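Local coordinates for vacuolar protein sorting 29 (Cryptosporidium parvum, PDB 2A22), which probably serves in intracellular protein transport as the VPS29-family sorting protein, built on a calcineurin-like phosphoesterase fold, at residues 109-117 and 188-196. Numbering follows the deposited sequence.
Sequences VQIGEFKIG and ALQGNKVVL
F114 and L189 form the apolar centre where the hairpin 109-117 packs on the hairpin 188-196. The F114 side chain crosses those of L189 and V194 obliquely, with its outer edge reaching the turn. CD2 of F114 meets CD2 of L189 at 3.8 Å. CG2 of V194 approaches the ring at a slant, in an off-centre CH-pi contact 4.1 Å from the F114 centroid. The backbone O of N192 sits at the ring's edge, in its plane, near CZ. With CG placed anti to the carbonyl carbon (chi1 -58°), F114 reaches across to both strands of the opposing hairpin. The two methyls of L189 divide the work, for CD1 turns from the ring to the isoleucines. It meets CG2 of I111 at 3.8 Å, the two side chains crossing at about a right angle, and faces CD1 of I116 tip to tip. Within the six-stranded sheet L189 also touches V28 of the adjacent strand 26-31, which I111 meets from the facing sheet, and V194 touches F213 of strand 205-214 on the hairpin's other side.

At the solvent-exposed turns, where E113 and N192 lie, the buried apolar packing gives way to polar contacts through water. No direct hydrogen bond joins the hairpins; instead one water accepts from N of E113 and donates to O of G191, and a second donates to OE1 of E113, at 2.7 Å, and to OD1 of N192. CG of E113 lies 3.3 Å from O of G191, and the E113 carboxylate is turned 75° from the plane of the N192 amide. Both hairpins close through type II' turns, with G112 and G191 at positive phi. Each belongs to a different mixed sheet, so their packing joins the two sheets near one end of the core of the alpha-beta-beta-alpha sandwich characteristic of calcineurin-like phosphoesterases.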
loop_
_atom_site.group_PDB
_atom_site.type_symbol
_atom_site.label_atom_id
_atom_site.label_comp_id
_atom_site.label_asym_id
_atom_site.label_seq_id
_atom_site.Cartn_x
_atom_site.Cartn_y
_atom_site.Cartn_z
ATOM N N VAL A 109 -2.990 2.205 12.191
ATOM C CA VAL A 109 -1.878 3.037 12.655
ATOM C C VAL A 109 -2.286 4.492 12.625
ATOM O O VAL A 109 -2.942 4.939 11.671
ATOM C CB VAL A 109 -0.540 2.748 11.878
ATOM C CG1 VAL A 109 -0.748 2.826 10.419
ATOM C CG2 VAL A 109 0.572 3.685 12.298
ATOM N N GLN A 110 -1.948 5.209 13.696
ATOM C CA GLN A 110 -2.280 6.629 13.798
ATOM C C GLN A 110 -1.136 7.393 13.144
ATOM O O GLN A 110 -0.006 7.292 13.580
ATOM C CB GLN A 110 -2.447 7.030 15.278
ATOM C CG GLN A 110 -2.829 8.495 15.542
ATOM C CD GLN A 110 -4.255 8.819 15.158
ATOM O OE1 GLN A 110 -4.538 9.901 14.650
ATOM N NE2 GLN A 110 -5.161 7.889 15.391
ATOM N N ILE A 111 -1.425 8.098 12.055
ATOM C CA ILE A 111 -0.427 8.976 11.431
ATOM C C ILE A 111 -0.997 10.394 11.391
ATOM O O ILE A 111 -1.995 10.644 10.716
ATOM C CB ILE A 111 0.022 8.479 10.015
ATOM C CG1 ILE A 111 0.420 6.992 10.065
ATOM C CG2 ILE A 111 1.178 9.341 9.472
ATOM C CD1 ILE A 111 0.919 6.428 8.704
ATOM N N GLY A 112 -0.391 11.292 12.169
ATOM C CA GLY A 112 -0.922 12.640 12.365
ATOM C C GLY A 112 -2.383 12.608 12.793
ATOM O O GLY A 112 -2.738 11.981 13.797
ATOM N N GLU A 113 -3.241 13.275 12.030
ATOM C CA GLU A 113 -4.651 13.340 12.382
ATOM C C GLU A 113 -5.426 12.115 11.907
ATOM O O GLU A 113 -6.622 12.044 12.143
ATOM C CB GLU A 113 -5.312 14.607 11.791
ATOM C CG GLU A 113 -4.681 15.908 12.251
ATOM C CD GLU A 113 -4.589 15.975 13.758
ATOM O OE1 GLU A 113 -5.633 15.923 14.408
ATOM O OE2 GLU A 113 -3.483 16.086 14.290
ATOM N N PHE A 114 -4.763 11.175 11.228
ATOM C CA PHE A 114 -5.508 10.080 10.582
ATOM C C PHE A 114 -5.222 8.688 11.138
ATOM O O PHE A 114 -4.071 8.321 11.351
ATOM C CB PHE A 114 -5.310 10.126 9.053
ATOM C CG PHE A 114 -5.743 11.421 8.463
ATOM C CD1 PHE A 114 -7.075 11.610 8.084
ATOM C CD2 PHE A 114 -4.845 12.494 8.375
ATOM C CE1 PHE A 114 -7.503 12.848 7.579
ATOM C CE2 PHE A 114 -5.248 13.730 7.885
ATOM C CZ PHE A 114 -6.592 13.916 7.490
ATOM N N LYS A 115 -6.292 7.943 11.385
ATOM C CA LYS A 115 -6.232 6.529 11.737
ATOM C C LYS A 115 -6.299 5.803 10.400
ATOM O O LYS A 115 -7.253 5.973 9.619
ATOM C CB LYS A 115 -7.455 6.163 12.586
ATOM C CG LYS A 115 -7.198 5.323 13.815
ATOM C CD LYS A 115 -8.408 5.417 14.782
ATOM C CE LYS A 115 -8.637 4.122 15.598
ATOM N NZ LYS A 115 -10.038 4.043 16.184
ATOM N N ILE A 116 -5.291 4.987 10.132
ATOM C CA ILE A 116 -5.208 4.323 8.845
ATOM C C ILE A 116 -5.272 2.800 8.991
ATOM O O ILE A 116 -4.442 2.188 9.692
ATOM C CB ILE A 116 -3.955 4.791 8.071
ATOM C CG1 ILE A 116 -3.851 6.329 8.179
ATOM C CG2 ILE A 116 -3.995 4.269 6.617
ATOM C CD1 ILE A 116 -2.833 7.009 7.257
ATOM N N GLY A 117 -6.253 2.197 8.316
ATOM C CA GLY A 117 -6.391 0.742 8.289
ATOM C C GLY A 117 -5.640 0.172 7.096
ATOM O O GLY A 117 -5.660 0.763 6.010
ATOM N N ALA A 188 0.869 12.596 1.294
ATOM C CA ALA A 188 1.369 13.604 2.235
ATOM C C ALA A 188 0.236 13.961 3.185
ATOM O O ALA A 188 -0.853 14.362 2.750
ATOM C CB ALA A 188 1.850 14.857 1.521
ATOM N N LEU A 189 0.507 13.811 4.476
ATOM C CA LEU A 189 -0.422 14.220 5.492
ATOM C C LEU A 189 0.131 15.422 6.251
ATOM O O LEU A 189 1.267 15.393 6.769
ATOM C CB LEU A 189 -0.708 13.047 6.435
ATOM C CG LEU A 189 -1.280 11.765 5.802
ATOM C CD1 LEU A 189 -1.231 10.630 6.820
ATOM C CD2 LEU A 189 -2.702 11.957 5.304
ATOM N N GLN A 190 -0.655 16.489 6.296
ATOM C CA GLN A 190 -0.226 17.684 7.006
ATOM C C GLN A 190 -1.418 18.278 7.716
ATOM O O GLN A 190 -2.345 18.760 7.069
ATOM C CB GLN A 190 0.421 18.715 6.055
ATOM C CG GLN A 190 1.658 18.178 5.382
ATOM C CD GLN A 190 2.340 19.170 4.425
ATOM O OE1 GLN A 190 1.804 20.232 4.105
ATOM N NE2 GLN A 190 3.518 18.777 3.922
ATOM N N GLY A 191 -1.405 18.222 9.042
ATOM C CA GLY A 191 -2.580 18.643 9.807
ATOM C C GLY A 191 -3.804 17.936 9.268
ATOM O O GLY A 191 -3.818 16.700 9.208
ATOM N N ASN A 192 -4.814 18.698 8.846
ATOM C CA ASN A 192 -6.068 18.099 8.340
ATOM C C ASN A 192 -6.075 17.854 6.817
ATOM O O ASN A 192 -7.094 17.439 6.251
ATOM C CB ASN A 192 -7.290 18.933 8.773
ATOM C CG ASN A 192 -7.617 18.785 10.280
ATOM O OD1 ASN A 192 -7.392 17.728 10.889
ATOM N ND2 ASN A 192 -8.162 19.854 10.877
ATOM N N LYS A 193 -4.930 18.074 6.166
ATOM C CA LYS A 193 -4.819 17.963 4.707
ATOM C C LYS A 193 -4.139 16.684 4.256
ATOM O O LYS A 193 -3.071 16.315 4.744
ATOM C CB LYS A 193 -4.051 19.139 4.089
ATOM C CG LYS A 193 -4.242 20.521 4.770
ATOM C CD LYS A 193 -5.663 21.011 4.583
ATOM C CE LYS A 193 -5.864 22.369 5.270
ATOM N NZ LYS A 193 -7.242 22.837 4.943
ATOM N N VAL A 194 -4.771 16.042 3.282
ATOM C CA VAL A 194 -4.230 14.900 2.582
ATOM C C VAL A 194 -3.988 15.331 1.140
ATOM O O VAL A 194 -4.918 15.776 0.471
ATOM C CB VAL A 194 -5.257 13.787 2.552
ATOM C CG1 VAL A 194 -4.655 12.535 1.879
ATOM C CG2 VAL A 194 -5.771 13.528 3.987
ATOM N N VAL A 195 -2.745 15.216 0.687
ATOM C CA VAL A 195 -2.428 15.341 -0.714
ATOM C C VAL A 195 -1.862 14.004 -1.172
ATOM O O VAL A 195 -0.788 13.560 -0.710
ATOM C CB VAL A 195 -1.391 16.454 -1.023
ATOM C CG1 VAL A 195 -1.167 16.535 -2.560
ATOM C CG2 VAL A 195 -1.861 17.810 -0.477
ATOM N N LEU A 196 -2.589 13.366 -2.079
ATOM C CA LEU A 196 -2.266 12.026 -2.507
ATOM C C LEU A 196 -1.678 12.047 -3.910
ATOM O O LEU A 196 -2.348 12.477 -4.844
ATOM C CB LEU A 196 -3.533 11.182 -2.561
ATOM C CG LEU A 196 -3.305 9.711 -2.924
ATOM C CD1 LEU A 196 -2.538 8.976 -1.789
ATOM C CD2 LEU A 196 -4.638 9.030 -3.179
HETATM O O HOH W 1 -2.194 14.516 9.650
HETATM O O HOH W 2 -7.915 16.752 13.256
#